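Putative branched chain amino acid ABC transporter, periplasmic amino acid-binding protein (Brucella ovis, PDB 4XFK) probably serves as the periplasmic receptor of an ABC transporter, capturing branched-chain and other small amino acids for delivery to the membrane. Local coordinates at residues A[140-145]-A[174-179]; A[155-160]-A[212-217]; A[162-167]-A[218-223]; A[168-173]-A[190-195]; A[197-202]-A[225-230]. The protein carries 1 engineered substitution. All coordinates share one frame; numbering follows the deposited sequence. Where two conformers were deposited one is given.

Contact 1 (A[140-145]-A[174-179]); sequences IRFKTV and NTVVAN. Engineered in segment 140-145: Arg-141 (natural residue His).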
# COMPACT_ATOMS: atom_id res chain seq x y z
N ILE A 140 -10.38 -2.43 -2.07
CA ILE A 140 -9.93 -3.66 -1.44
C ILE A 140 -9.79 -3.47 0.08
O ILE A 140 -10.26 -4.30 0.86
CB ILE A 140 -8.60 -4.15 -2.04
CG1 ILE A 140 -8.76 -4.47 -3.53
CG2 ILE A 140 -8.06 -5.33 -1.25
CD1 ILE A 140 -7.45 -4.74 -4.26
N ARG A 141 -9.14 -2.38 0.49
CA ARG A 141 -8.95 -2.11 1.92
C ARG A 141 -10.28 -2.10 2.68
O ARG A 141 -10.43 -2.75 3.72
CB ARG A 141 -8.27 -0.75 2.14
CG ARG A 141 -6.81 -0.67 1.74
CD ARG A 141 -5.87 -1.44 2.65
NE ARG A 141 -4.50 -1.08 2.32
CZ ARG A 141 -3.42 -1.56 2.93
NH1 ARG A 141 -3.55 -2.42 3.93
NH2 ARG A 141 -2.21 -1.19 2.54
N PHE A 142 -11.24 -1.34 2.17
CA PHE A 142 -12.42 -1.04 2.98
C PHE A 142 -13.55 -2.03 2.87
O PHE A 142 -14.30 -2.21 3.82
CB PHE A 142 -12.78 0.45 2.94
CG PHE A 142 -11.79 1.26 3.71
CD1 PHE A 142 -11.95 1.43 5.08
CD2 PHE A 142 -10.62 1.71 3.11
CE1 PHE A 142 -10.99 2.09 5.82
CE2 PHE A 142 -9.65 2.37 3.85
CZ PHE A 142 -9.83 2.55 5.21
N LYS A 143 -13.64 -2.74 1.75
CA LYS A 143 -14.52 -3.90 1.66
C LYS A 143 -14.04 -4.97 2.63
O LYS A 143 -14.81 -5.50 3.43
CB LYS A 143 -14.51 -4.47 0.24
CG LYS A 143 -15.12 -5.86 0.17
CD LYS A 143 -14.85 -6.54 -1.17
CE LYS A 143 -13.42 -7.07 -1.28
NZ LYS A 143 -12.46 -6.07 -1.86
N THR A 144 -12.75 -5.30 2.55
CA THR A 144 -12.24 -6.38 3.39
C THR A 144 -12.29 -6.07 4.88
O THR A 144 -12.66 -6.94 5.67
CB THR A 144 -10.82 -6.90 2.98
OG1 THR A 144 -9.86 -5.84 3.07
CG2 THR A 144 -10.82 -7.47 1.56
N VAL A 145 -11.94 -4.85 5.28
CA VAL A 145 -11.95 -4.55 6.71
C VAL A 145 -13.37 -4.64 7.27
O VAL A 145 -13.60 -5.21 8.34
CB VAL A 145 -11.26 -3.19 7.06
CG1 VAL A 145 -12.15 -1.98 6.77
CG2 VAL A 145 -10.82 -3.20 8.51
N ASN A 174 -15.89 7.49 -0.14
CA ASN A 174 -16.85 7.04 -1.14
C ASN A 174 -17.06 5.53 -1.07
O ASN A 174 -18.18 5.04 -1.21
CB ASN A 174 -16.41 7.47 -2.55
CG ASN A 174 -16.54 8.97 -2.77
OD1 ASN A 174 -17.28 9.66 -2.06
ND2 ASN A 174 -15.84 9.47 -3.78
N THR A 175 -15.98 4.79 -0.82
CA THR A 175 -16.05 3.34 -0.68
C THR A 175 -16.86 2.93 0.55
O THR A 175 -17.75 2.08 0.46
CB THR A 175 -14.64 2.75 -0.57
OG1 THR A 175 -13.90 3.03 -1.76
CG2 THR A 175 -14.70 1.24 -0.35
N VAL A 176 -16.57 3.54 1.69
CA VAL A 176 -17.27 3.24 2.93
C VAL A 176 -18.77 3.53 2.79
O VAL A 176 -19.61 2.73 3.21
CB VAL A 176 -16.65 4.02 4.11
CG1 VAL A 176 -17.56 4.00 5.33
CG2 VAL A 176 -15.27 3.46 4.45
N VAL A 177 -19.11 4.66 2.17
CA VAL A 177 -20.50 5.02 1.91
C VAL A 177 -21.16 4.03 0.94
O VAL A 177 -22.28 3.60 1.16
CB VAL A 177 -20.61 6.46 1.36
CG1 VAL A 177 -22.00 6.74 0.80
CG2 VAL A 177 -20.25 7.46 2.45
N ALA A 178 -20.45 3.66 -0.12
CA ALA A 178 -20.99 2.75 -1.13
C ALA A 178 -21.30 1.36 -0.57
O ALA A 178 -22.25 0.71 -1.02
CB ALA A 178 -20.06 2.65 -2.34
N ASN A 179 -20.50 0.92 0.40
CA ASN A 179 -20.64 -0.43 0.96
C ASN A 179 -21.61 -0.53 2.13
O ASN A 179 -21.91 -1.63 2.61
CB ASN A 179 -19.27 -0.96 1.39
CG ASN A 179 -18.35 -1.25 0.23
OD1 ASN A 179 -18.81 -1.50 -0.89
ND2 ASN A 179 -17.05 -1.22 0.48
O HOH W 1 -16.54 -0.44 3.31

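Contact 2 (A[155-160]-A[212-217]); sequences LGERAY and NVDTVF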
# COMPACT_ATOMS: atom_id res chain seq x y z
N LEU A 155 -18.87 -5.82 13.94
CA LEU A 155 -19.28 -4.62 13.23
C LEU A 155 -20.67 -4.15 13.69
O LEU A 155 -21.68 -4.78 13.39
CB LEU A 155 -19.31 -4.89 11.73
CG LEU A 155 -19.63 -3.71 10.81
CD1 LEU A 155 -18.49 -2.70 10.80
CD2 LEU A 155 -19.95 -4.19 9.41
N GLY A 156 -20.71 -3.06 14.44
CA GLY A 156 -21.98 -2.50 14.88
C GLY A 156 -22.72 -1.79 13.77
O GLY A 156 -22.20 -1.65 12.65
N GLU A 157 -23.93 -1.33 14.05
CA GLU A 157 -24.78 -0.75 13.02
C GLU A 157 -24.47 0.70 12.69
O GLU A 157 -24.93 1.21 11.67
CB GLU A 157 -26.26 -0.83 13.41
CG GLU A 157 -26.77 -2.23 13.69
CD GLU A 157 -26.64 -2.61 15.15
OE1 GLU A 157 -25.83 -1.99 15.86
OE2 GLU A 157 -27.37 -3.54 15.58
N ARG A 158 -23.69 1.37 13.55
CA ARG A 158 -23.44 2.79 13.37
C ARG A 158 -21.96 3.07 13.15
O ARG A 158 -21.11 2.58 13.89
CB ARG A 158 -23.95 3.57 14.58
CG ARG A 158 -25.48 3.59 14.70
CD ARG A 158 -25.95 4.25 15.99
NE ARG A 158 -25.68 5.69 16.05
CZ ARG A 158 -26.47 6.62 15.53
NH1 ARG A 158 -27.59 6.28 14.90
NH2 ARG A 158 -26.15 7.90 15.65
N ALA A 159 -21.67 3.87 12.13
CA ALA A 159 -20.28 4.13 11.78
C ALA A 159 -20.04 5.61 11.48
O ALA A 159 -20.95 6.34 11.09
CB ALA A 159 -19.87 3.29 10.59
N TYR A 160 -18.79 6.02 11.69
CA TYR A 160 -18.31 7.34 11.31
C TYR A 160 -17.23 7.14 10.24
O TYR A 160 -16.54 6.11 10.25
CB TYR A 160 -17.72 8.05 12.53
CG TYR A 160 -17.55 9.55 12.39
CD1 TYR A 160 -16.47 10.08 11.71
CD2 TYR A 160 -18.47 10.42 12.95
CE1 TYR A 160 -16.31 11.45 11.58
CE2 TYR A 160 -18.32 11.78 12.82
CZ TYR A 160 -17.24 12.30 12.14
OH TYR A 160 -17.12 13.66 12.03
N ASN A 212 -22.26 8.78 18.24
CA ASN A 212 -22.63 7.54 18.92
C ASN A 212 -22.43 6.31 18.03
O ASN A 212 -23.38 5.60 17.70
CB ASN A 212 -24.08 7.62 19.42
CG ASN A 212 -24.50 6.40 20.21
OD1 ASN A 212 -23.68 5.76 20.87
ND2 ASN A 212 -25.78 6.07 20.14
N VAL A 213 -21.19 6.09 17.62
CA VAL A 213 -20.89 5.04 16.66
C VAL A 213 -20.11 3.88 17.26
O VAL A 213 -19.46 4.00 18.30
CB VAL A 213 -20.11 5.61 15.45
CG1 VAL A 213 -20.95 6.65 14.71
CG2 VAL A 213 -18.77 6.20 15.89
N ASP A 214 -20.17 2.74 16.58
CA ASP A 214 -19.43 1.56 16.99
C ASP A 214 -18.08 1.48 16.30
O ASP A 214 -17.10 0.96 16.86
CB ASP A 214 -20.28 0.33 16.67
CG ASP A 214 -21.70 0.47 17.18
OD1 ASP A 214 -21.86 0.58 18.41
OD2 ASP A 214 -22.65 0.50 16.36
N THR A 215 -18.01 2.01 15.08
CA THR A 215 -16.84 1.87 14.23
C THR A 215 -16.51 3.22 13.62
O THR A 215 -17.40 3.95 13.19
CB THR A 215 -17.11 0.88 13.09
OG1 THR A 215 -17.59 -0.35 13.65
CG2 THR A 215 -15.85 0.61 12.28
N VAL A 216 -15.22 3.54 13.57
CA VAL A 216 -14.73 4.72 12.86
C VAL A 216 -13.85 4.25 11.71
O VAL A 216 -12.75 3.75 11.92
CB VAL A 216 -13.92 5.65 13.78
CG1 VAL A 216 -13.45 6.87 12.99
CG2 VAL A 216 -14.76 6.06 15.00
N PHE A 217 -14.35 4.39 10.48
CA PHE A 217 -13.55 4.02 9.31
C PHE A 217 -12.61 5.16 8.95
O PHE A 217 -13.04 6.31 8.83
CB PHE A 217 -14.45 3.75 8.11
CG PHE A 217 -15.27 2.49 8.22
CD1 PHE A 217 -14.67 1.24 8.05
CD2 PHE A 217 -16.63 2.55 8.47
CE1 PHE A 217 -15.42 0.08 8.15
CE2 PHE A 217 -17.38 1.39 8.56
CZ PHE A 217 -16.78 0.16 8.40
O HOH W 2 -20.17 0.18 12.54
O HOH W 3 -18.14 -2.08 15.43

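Contact 3 (A[162-167]-A[218-223]); sequences INQNYS and TGNWSN. With ACT (acetate ion), chain B.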
# COMPACT_ATOMS: atom_id res chain seq x y z
N ILE A 162 -13.86 9.21 8.77
CA ILE A 162 -12.98 10.38 8.86
C ILE A 162 -11.75 10.15 7.98
O ILE A 162 -11.04 9.16 8.14
CB ILE A 162 -12.61 10.73 10.33
CG1 ILE A 162 -11.73 11.98 10.37
CG2 ILE A 162 -11.97 9.54 11.04
CD1 ILE A 162 -11.60 12.59 11.76
N ASN A 163 -11.51 11.06 7.04
CA ASN A 163 -10.43 10.89 6.07
C ASN A 163 -9.79 12.21 5.66
O ASN A 163 -10.34 13.28 5.92
CB ASN A 163 -10.90 10.14 4.82
CG ASN A 163 -11.37 8.74 5.14
OD1 ASN A 163 -10.57 7.83 5.32
ND2 ASN A 163 -12.68 8.56 5.22
N GLN A 164 -8.63 12.09 5.04
CA GLN A 164 -7.85 13.21 4.53
C GLN A 164 -8.43 13.72 3.21
O GLN A 164 -8.82 12.93 2.35
CB GLN A 164 -6.41 12.75 4.31
CG GLN A 164 -5.70 12.30 5.59
CD GLN A 164 -4.52 11.39 5.31
OE1 GLN A 164 -3.40 11.62 5.80
NE2 GLN A 164 -4.77 10.34 4.56
N ASN A 165 -8.47 15.04 3.06
CA ASN A 165 -9.06 15.62 1.86
C ASN A 165 -8.07 15.67 0.69
O ASN A 165 -7.56 16.73 0.33
CB ASN A 165 -9.65 17.00 2.16
CG ASN A 165 -10.79 17.35 1.22
OD1 ASN A 165 -10.85 16.85 0.09
ND2 ASN A 165 -11.69 18.21 1.68
N TYR A 166 -7.81 14.49 0.12
CA TYR A 166 -7.13 14.35 -1.17
C TYR A 166 -7.65 13.06 -1.80
O TYR A 166 -8.51 12.40 -1.21
CB TYR A 166 -5.60 14.37 -1.06
CG TYR A 166 -4.90 13.15 -0.47
CD1 TYR A 166 -5.04 12.82 0.87
CD2 TYR A 166 -4.05 12.38 -1.26
CE1 TYR A 166 -4.36 11.73 1.42
CE2 TYR A 166 -3.38 11.29 -0.73
CZ TYR A 166 -3.53 10.97 0.61
OH TYR A 166 -2.86 9.90 1.15
N SER A 167 -7.15 12.71 -2.98
CA SER A 167 -7.73 11.61 -3.76
C SER A 167 -7.95 10.35 -2.92
O SER A 167 -9.03 9.76 -2.95
CB SER A 167 -6.89 11.29 -5.00
OG SER A 167 -5.59 10.90 -4.63
N THR A 218 -11.33 4.84 8.76
CA THR A 218 -10.39 5.87 8.34
C THR A 218 -9.22 5.29 7.56
O THR A 218 -8.65 4.27 7.94
CB THR A 218 -9.86 6.70 9.55
OG1 THR A 218 -8.95 7.69 9.06
CG2 THR A 218 -9.15 5.84 10.59
N GLY A 219 -8.87 5.99 6.48
CA GLY A 219 -7.66 5.71 5.72
C GLY A 219 -6.48 6.58 6.13
O GLY A 219 -5.49 6.65 5.42
N ASN A 220 -6.58 7.25 7.27
CA ASN A 220 -5.51 8.16 7.70
C ASN A 220 -4.20 7.42 7.96
O ASN A 220 -4.19 6.22 8.25
CB ASN A 220 -5.92 8.94 8.95
CG ASN A 220 -6.97 10.01 8.66
OD1 ASN A 220 -7.55 10.05 7.57
ND2 ASN A 220 -7.19 10.88 9.63
N TRP A 221 -3.10 8.15 7.85
CA TRP A 221 -1.78 7.61 8.09
C TRP A 221 -0.87 8.76 8.49
O TRP A 221 -1.29 9.92 8.49
CB TRP A 221 -1.24 6.90 6.84
CG TRP A 221 -1.24 7.73 5.59
CD1 TRP A 221 -2.33 8.05 4.83
CD2 TRP A 221 -0.11 8.33 4.95
NE1 TRP A 221 -1.94 8.81 3.75
CE2 TRP A 221 -0.58 9.00 3.80
CE3 TRP A 221 1.27 8.35 5.22
CZ2 TRP A 221 0.27 9.68 2.94
CZ3 TRP A 221 2.11 9.04 4.36
CH2 TRP A 221 1.60 9.70 3.23
N SER A 222 0.37 8.44 8.85
CA SER A 222 1.30 9.43 9.39
C SER A 222 0.64 10.14 10.58
O SER A 222 -0.13 9.53 11.33
CB SER A 222 1.73 10.42 8.30
OG SER A 222 2.78 11.27 8.74
N ASN A 223 0.93 11.43 10.76
CA ASN A 223 0.37 12.17 11.89
C ASN A 223 -1.16 12.19 11.94
O ASN A 223 -1.74 12.25 13.01
CB ASN A 223 0.92 13.59 11.89
CG ASN A 223 2.42 13.61 11.94
OD1 ASN A 223 3.08 14.16 11.05
ND2 ASN A 223 2.97 12.97 12.96
C ACT B . -2.04 7.01 -0.43
O ACT B . -1.97 8.24 -0.66
OXT ACT B . -2.04 6.25 -1.42
CH3 ACT B . -2.12 6.50 0.97
O HOH W 4 -7.48 9.41 4.77

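Contact 4 (A[168-173]-A[190-195]); sequences WGVDVE and KTLHEV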
# COMPACT_ATOMS: atom_id res chain seq x y z
N TRP A 168 -6.93 9.96 -2.16
CA TRP A 168 -7.02 8.74 -1.35
C TRP A 168 -8.17 8.78 -0.33
O TRP A 168 -8.98 7.85 -0.27
CB TRP A 168 -5.68 8.49 -0.64
CG TRP A 168 -5.79 7.56 0.53
CD1 TRP A 168 -5.61 7.89 1.85
CD2 TRP A 168 -6.12 6.16 0.51
NE1 TRP A 168 -5.79 6.79 2.64
CE2 TRP A 168 -6.11 5.72 1.85
CE3 TRP A 168 -6.44 5.25 -0.50
CZ2 TRP A 168 -6.39 4.39 2.21
CZ3 TRP A 168 -6.71 3.94 -0.15
CH2 TRP A 168 -6.69 3.52 1.19
N GLY A 169 -8.23 9.84 0.46
CA GLY A 169 -9.23 9.92 1.51
C GLY A 169 -10.64 10.03 0.98
O GLY A 169 -11.58 9.48 1.55
N VAL A 170 -10.79 10.75 -0.13
CA VAL A 170 -12.08 10.85 -0.80
C VAL A 170 -12.52 9.46 -1.28
O VAL A 170 -13.68 9.10 -1.12
CB VAL A 170 -11.97 11.85 -1.97
CG1 VAL A 170 -13.20 11.76 -2.88
CG2 VAL A 170 -11.80 13.26 -1.42
N ASP A 171 -11.59 8.69 -1.83
CA ASP A 171 -11.92 7.34 -2.27
C ASP A 171 -12.33 6.44 -1.10
O ASP A 171 -13.24 5.61 -1.24
CB ASP A 171 -10.74 6.69 -3.00
CG ASP A 171 -10.51 7.25 -4.39
OD1 ASP A 171 -11.42 7.88 -4.96
OD2 ASP A 171 -9.41 7.03 -4.93
N VAL A 172 -11.67 6.59 0.05
CA VAL A 172 -12.07 5.81 1.21
C VAL A 172 -13.49 6.18 1.64
O VAL A 172 -14.33 5.30 1.84
CB VAL A 172 -11.09 5.97 2.41
CG1 VAL A 172 -11.65 5.27 3.65
CG2 VAL A 172 -9.71 5.43 2.05
N GLU A 173 -13.76 7.47 1.78
CA GLU A 173 -15.11 7.89 2.14
C GLU A 173 -16.15 7.35 1.16
O GLU A 173 -17.18 6.80 1.57
CB GLU A 173 -15.22 9.41 2.21
CG GLU A 173 -16.62 9.86 2.64
CD GLU A 173 -16.78 11.36 2.67
OE1 GLU A 173 -16.28 12.00 3.61
OE2 GLU A 173 -17.44 11.90 1.75
N LYS A 190 -19.72 12.06 8.70
CA LYS A 190 -18.45 11.90 8.02
C LYS A 190 -17.71 13.23 7.91
O LYS A 190 -18.32 14.30 7.96
CB LYS A 190 -18.64 11.28 6.63
CG LYS A 190 -19.50 12.09 5.69
CD LYS A 190 -19.98 11.24 4.52
CE LYS A 190 -21.08 11.95 3.75
NZ LYS A 190 -21.63 11.09 2.66
N THR A 191 -16.39 13.14 7.78
CA THR A 191 -15.52 14.30 7.76
C THR A 191 -14.37 14.08 6.80
O THR A 191 -13.77 13.00 6.78
CB THR A 191 -14.88 14.52 9.14
OG1 THR A 191 -15.88 14.94 10.07
CG2 THR A 191 -13.74 15.54 9.09
N LEU A 192 -14.06 15.10 6.00
CA LEU A 192 -12.78 15.18 5.31
C LEU A 192 -12.04 16.38 5.88
O LEU A 192 -12.59 17.48 5.97
CB LEU A 192 -12.99 15.40 3.81
CG LEU A 192 -13.60 14.27 2.99
CD1 LEU A 192 -13.79 14.75 1.56
CD2 LEU A 192 -12.72 13.04 3.03
N HIS A 193 -10.78 16.18 6.23
CA HIS A 193 -10.00 17.24 6.85
C HIS A 193 -8.71 17.52 6.10
O HIS A 193 -8.29 16.75 5.24
CB HIS A 193 -9.72 16.92 8.33
CG HIS A 193 -9.00 15.62 8.54
ND1 HIS A 193 -7.66 15.46 8.23
CD2 HIS A 193 -9.42 14.43 9.01
CE1 HIS A 193 -7.29 14.22 8.52
NE2 HIS A 193 -8.34 13.57 8.99
N GLU A 194 -8.09 18.65 6.42
CA GLU A 194 -6.82 19.03 5.83
C GLU A 194 -5.79 17.93 6.02
O GLU A 194 -5.82 17.20 7.02
CB GLU A 194 -6.33 20.35 6.44
N VAL A 195 -4.88 17.82 5.07
CA VAL A 195 -3.92 16.73 5.05
C VAL A 195 -2.62 17.11 5.76
O VAL A 195 -1.97 18.09 5.41
CB VAL A 195 -3.59 16.31 3.60
CG1 VAL A 195 -2.73 15.06 3.59
CG2 VAL A 195 -4.88 16.10 2.81
O HOH W 5 -14.76 10.76 5.37
O HOH W 6 -19.78 10.68 1.02

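Contact 5 (A[197-202]-A[225-230]); sequences KIQDFS and LLLLMK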
# COMPACT_ATOMS: atom_id res chain seq x y z
N LYS A 197 -1.70 18.44 8.61
CA LYS A 197 -1.53 19.77 9.20
C LYS A 197 -2.09 19.88 10.61
O LYS A 197 -1.57 20.64 11.43
CB LYS A 197 -2.16 20.85 8.32
CG LYS A 197 -1.38 21.15 7.04
CD LYS A 197 0.03 21.63 7.34
CE LYS A 197 0.78 22.01 6.07
NZ LYS A 197 2.25 22.17 6.31
N ILE A 198 -3.15 19.13 10.90
CA ILE A 198 -3.82 19.25 12.18
C ILE A 198 -2.99 18.66 13.32
O ILE A 198 -2.57 17.51 13.26
CB ILE A 198 -5.19 18.58 12.13
CG1 ILE A 198 -6.11 19.33 11.16
CG2 ILE A 198 -5.79 18.48 13.52
CD1 ILE A 198 -7.25 18.49 10.63
N GLN A 199 -2.75 19.46 14.36
CA GLN A 199 -1.91 19.02 15.47
C GLN A 199 -2.73 18.60 16.68
O GLN A 199 -2.19 18.03 17.63
CB GLN A 199 -0.92 20.11 15.87
CG GLN A 199 0.03 20.52 14.76
CD GLN A 199 0.76 19.33 14.15
OE1 GLN A 199 1.48 18.61 14.85
NE2 GLN A 199 0.58 19.12 12.85
N ASP A 200 -4.02 18.89 16.65
CA ASP A 200 -4.91 18.57 17.76
C ASP A 200 -6.22 18.04 17.21
O ASP A 200 -7.05 18.79 16.69
CB ASP A 200 -5.16 19.82 18.61
CG ASP A 200 -5.91 19.50 19.90
OD1 ASP A 200 -6.50 18.41 20.01
OD2 ASP A 200 -5.91 20.36 20.80
N PHE A 201 -6.41 16.73 17.34
CA PHE A 201 -7.60 16.09 16.81
C PHE A 201 -8.75 16.03 17.81
O PHE A 201 -9.79 15.43 17.52
CB PHE A 201 -7.27 14.70 16.27
CG PHE A 201 -6.71 14.72 14.87
CD1 PHE A 201 -7.56 14.67 13.77
CD2 PHE A 201 -5.34 14.81 14.66
CE1 PHE A 201 -7.06 14.69 12.48
CE2 PHE A 201 -4.84 14.83 13.37
CZ PHE A 201 -5.70 14.77 12.28
N SER A 202 -8.58 16.64 18.98
CA SER A 202 -9.66 16.64 19.97
C SER A 202 -11.05 17.05 19.46
O SER A 202 -12.04 16.39 19.78
CB SER A 202 -9.27 17.45 21.22
OG SER A 202 -8.17 16.84 21.87
N LEU A 225 -3.15 9.84 11.45
CA LEU A 225 -3.63 8.72 12.27
C LEU A 225 -2.96 8.71 13.66
O LEU A 225 -3.64 8.52 14.65
CB LEU A 225 -3.51 7.36 11.58
CG LEU A 225 -4.18 6.18 12.30
CD1 LEU A 225 -5.64 6.49 12.64
CD2 LEU A 225 -4.10 4.93 11.45
N LEU A 226 -1.65 8.95 13.73
CA LEU A 226 -0.94 8.96 15.01
C LEU A 226 -1.57 9.91 16.02
O LEU A 226 -1.81 9.54 17.18
CB LEU A 226 0.54 9.31 14.80
CG LEU A 226 1.41 8.31 14.04
CD1 LEU A 226 2.70 8.95 13.53
CD2 LEU A 226 1.73 7.11 14.92
N LEU A 227 -1.85 11.14 15.59
CA LEU A 227 -2.37 12.15 16.51
C LEU A 227 -3.87 11.98 16.73
O LEU A 227 -4.39 12.38 17.78
CB LEU A 227 -2.05 13.56 16.01
CG LEU A 227 -0.56 13.90 15.91
CD1 LEU A 227 -0.38 15.34 15.44
CD2 LEU A 227 0.16 13.64 17.24
N LEU A 228 -4.55 11.40 15.76
CA LEU A 228 -5.96 11.05 15.92
C LEU A 228 -6.10 9.98 17.01
O LEU A 228 -6.98 10.08 17.88
CB LEU A 228 -6.54 10.57 14.59
CG LEU A 228 -8.00 10.10 14.59
CD1 LEU A 228 -8.95 11.15 15.18
CD2 LEU A 228 -8.42 9.71 13.17
N MET A 229 -5.25 8.95 16.96
CA MET A 229 -5.25 7.91 17.98
C MET A 229 -4.94 8.48 19.36
O MET A 229 -5.57 8.12 20.35
CB MET A 229 -4.24 6.80 17.64
CG MET A 229 -4.59 5.98 16.41
SD MET A 229 -6.25 5.27 16.45
CE MET A 229 -6.08 4.04 17.75
N LYS A 230 -3.97 9.39 19.42
CA LYS A 230 -3.62 10.01 20.69
C LYS A 230 -4.80 10.79 21.29
O LYS A 230 -5.08 10.69 22.49
CB LYS A 230 -2.41 10.94 20.51
CG LYS A 230 -1.92 11.55 21.81
CD LYS A 230 -0.60 12.25 21.62
CE LYS A 230 -0.14 12.87 22.93
NZ LYS A 230 1.25 13.37 22.82
O HOH W 7 -4.35 15.05 18.57

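Contact 1 (A[140-145]-A[174-179])
Phe-142 meets Thr-175 and Val-176 where two helices, 138-152 and 167-184, pack against the same sheet in the alpha/beta fold of a periplasmic binding protein. Locally their axes run 9.3 Å apart and cross at -40°. The phenylalanine gives the contact its apolar part. Its CB sits 3.9 Å from Thr-175 CG2. The torsion chi1 (-72°) sets CG beside the backbone N, 4.2 Å from Val-176 CG2, and CD1 approaches that same methyl to 3.9 Å, the valine coming in obliquely to the ring. CD1 also packs on Phe-217 of strand 215-218, which touches Val-176 too. The end of the side chain leads away from segment 174-179: CE2 meets Val-172 CG1 and Trp-168 CH2, and CZ faces Thr-218 O. Three residues on from Val-176, Asn-179 turns its amide toward the first helix, and ND2 lies 3.9 Å from Lys-143 CA. Asn-179 ND2 donates at 3.0 Å to a water, which returns a weak bond to Phe-142 O.

Contact 2 (A[155-160]-A[212-217])
Ala-159 and Tyr-160 pair in parallel register with Thr-215 and Val-216, and the ladder is closed by Tyr-160 N to Thr-215 O (2.9 Å) and Phe-217 N to Tyr-160 O (2.8 Å). At the start of the ladder, where the 212-217 side is still loop, Arg-158 O takes the N-H of Asp-214 at 2.9 Å and a weak one from Thr-215, while Asp-214 OD2 accepts from Arg-158 N at 3.1 Å on its anti side. The Arg-158 chain bends at chi3 (68°), and NE then donates to Asn-212 O at 2.8 Å. That oxygen lies in the guanidinium plane, although NE stands above the carbonyl plane of Asn-212. NH2 goes to Ala-211 O.

On one face of the sheet Ala-159 CB rests 3.7 Å from Phe-217 CE2, Leu-155 CD1 nears CZ of the same ring, and Thr-215 CG2 sits over the ring centre. On the other face Tyr-160 CB packs on Val-213 CG2 at 4.0 Å; its hydroxyl bonds to Thr-191. One water joins Gly-156 O and Arg-158 O to Thr-215 OG1.

The guanidinium thus meets carbonyls just past the C-terminal end of helix 202-210, an arrangement that probably favours its positive charge. The closeness of Glu-157 OE1 to Asp-214 OD2 (4.1 Å) is probably unfavourable if both are ionised, eased in part by the N-H of Arg-158 on OD2.

Contact 3 (A[162-167]-A[218-223])
Where parallel strands 158-164 and 215-218 run out at their C-terminal ends, beside what is probably the ligand cleft between the lobes, Thr-218 meets Ile-162. Thr-218 OG1 donates to Ile-162 O at 2.7 Å and accepts from Asn-220 N at 3.0 Å, an ST turn. Next along, Gly-219 N gives a nearly straight bond (167°) to Asn-163 OD1 at 2.8 Å. A water ties Gln-164 N to Asn-220 OD1. Farther out, Trp-221 NE1 donates to Tyr-166 OH at 3.0 Å, with the hydroxyl lying in the indole plane, and the Gln-164 amide stands over one indole face, nearly perpendicular to it. Tyr-166 OH in turn donates to an acetate oxygen at 2.6 Å. The acetate, probably from the crystallisation liquor, is also held by Ser-88 and Glu-118. Around the loop, Gly-219 O takes the indole N-H of Trp-168 from helix 167-184, Asn-220 ND2 bonds to Asp-224 O and to His-193 NE2 of strand 186-193, and Leu-225 and Leu-228 of helix 223-235 pack close by.

Contact 4 (A[168-173]-A[190-195])
The carboxylate of Glu-173 lies between Lys-190 and Leu-192: Lys-190 CD sits above one face, 3.7 Å from Glu-173 CD, and Leu-192 lies toward the other, displaced past OE1, with CG 3.6 Å from that oxygen. Near the carboxylate plane a water is 2.6 Å from Glu-173 OE1 and 2.8 Å from Thr-191 O. A second water, out of the plane on the lysine side, donates to Glu-173 OE2 and accepts from Lys-190 NZ; the two charged atoms themselves are 4.4 Å apart, beyond a salt bridge. Helix 167-184 and strand 186-193 are the last two elements of a beta-alpha-beta unit begun by strand 158-164, so they run antiparallel here (173°). Glu-173 spans the gap because its chain is extended, with CG anti to the backbone N (chi1 -178°); Lys-190, also extended, crosses it at about a right angle. One turn earlier in the helix comes an apolar touch, Val-170 CG2 on Leu-192 CD1 at 3.9 Å. The other methyl, Leu-192 CD2, lies against a backbone carbonyl, 4.0 Å from Gly-169 O.

Contact 5 (A[197-202]-A[225-230])
Phe-201 chi1 (-83°) sets CG anti to the carbonyl carbon and toward helix 223-235, while Leu-228 chi1 (177°) sets that residue's CG, which carries CD1, beside the phenyl ring. Leu-228 CB lies over one face of the ring, offset toward the rim, and Leu-228 CD1 approaches Phe-201 CD1 to 4.0 Å. The opposite face is taken by Ile-198 CG2, 3.7 Å above the ring centre, so the ring is clamped between its own loop and the helix. Leu-227 CB comes in obliquely, 3.8 Å from Phe-201 CD2. Leu-227 then extends CD1 to the loop backbone, 3.8 Å from Ile-198 O, and touches Gln-199 OE1 as well. Gln-199 NE2 bonds to Lys-197 O within the loop. His-193, on the neighbouring strand 186-193, meets the Phe-201 ring edge-to-face.

Phe-201 occupies the N-cap position of helix 202-210, and just before it Asp-200 OD1 receives Ser-202 N at 2.9 Å, an Asx turn, with Ser-202 OG on the same oxygen. A water accepts from Phe-201 N at 2.9 Å and donates to Leu-227 O at 2.8 Å. No direct hydrogen bond crosses between loop and helix: cohesion rests mainly on the burial of Phe-201 and Leu-227, helped by a bridging water, while the side-chain hydrogen bonds of the loop shape the loop itself.

In the fold
All five contacts belong to the lobe built on the mixed sheet. Contacts 1 and 3 are buried, contacts 2 and 5 partly so, and contact 4 lies at the surface. Strand 158-164 pairs with 215-218 through contact 2 and, near its end, contact 3; contact 4 joins the neighbouring strand to helix 167-184, which contact 1 also uses. Phe-217 links contacts 1 and 2 by packing, and His-193 links 4 and 5. Chemistry follows place: a backbone ladder with polar side chains at its start in contact 2, direct side-chain hydrogen bonds near the cleft in contact 3, a water-bridged charge pair beside apolar packing in contact 4, and apolar packing with one bridging water each in contacts 1 and 5.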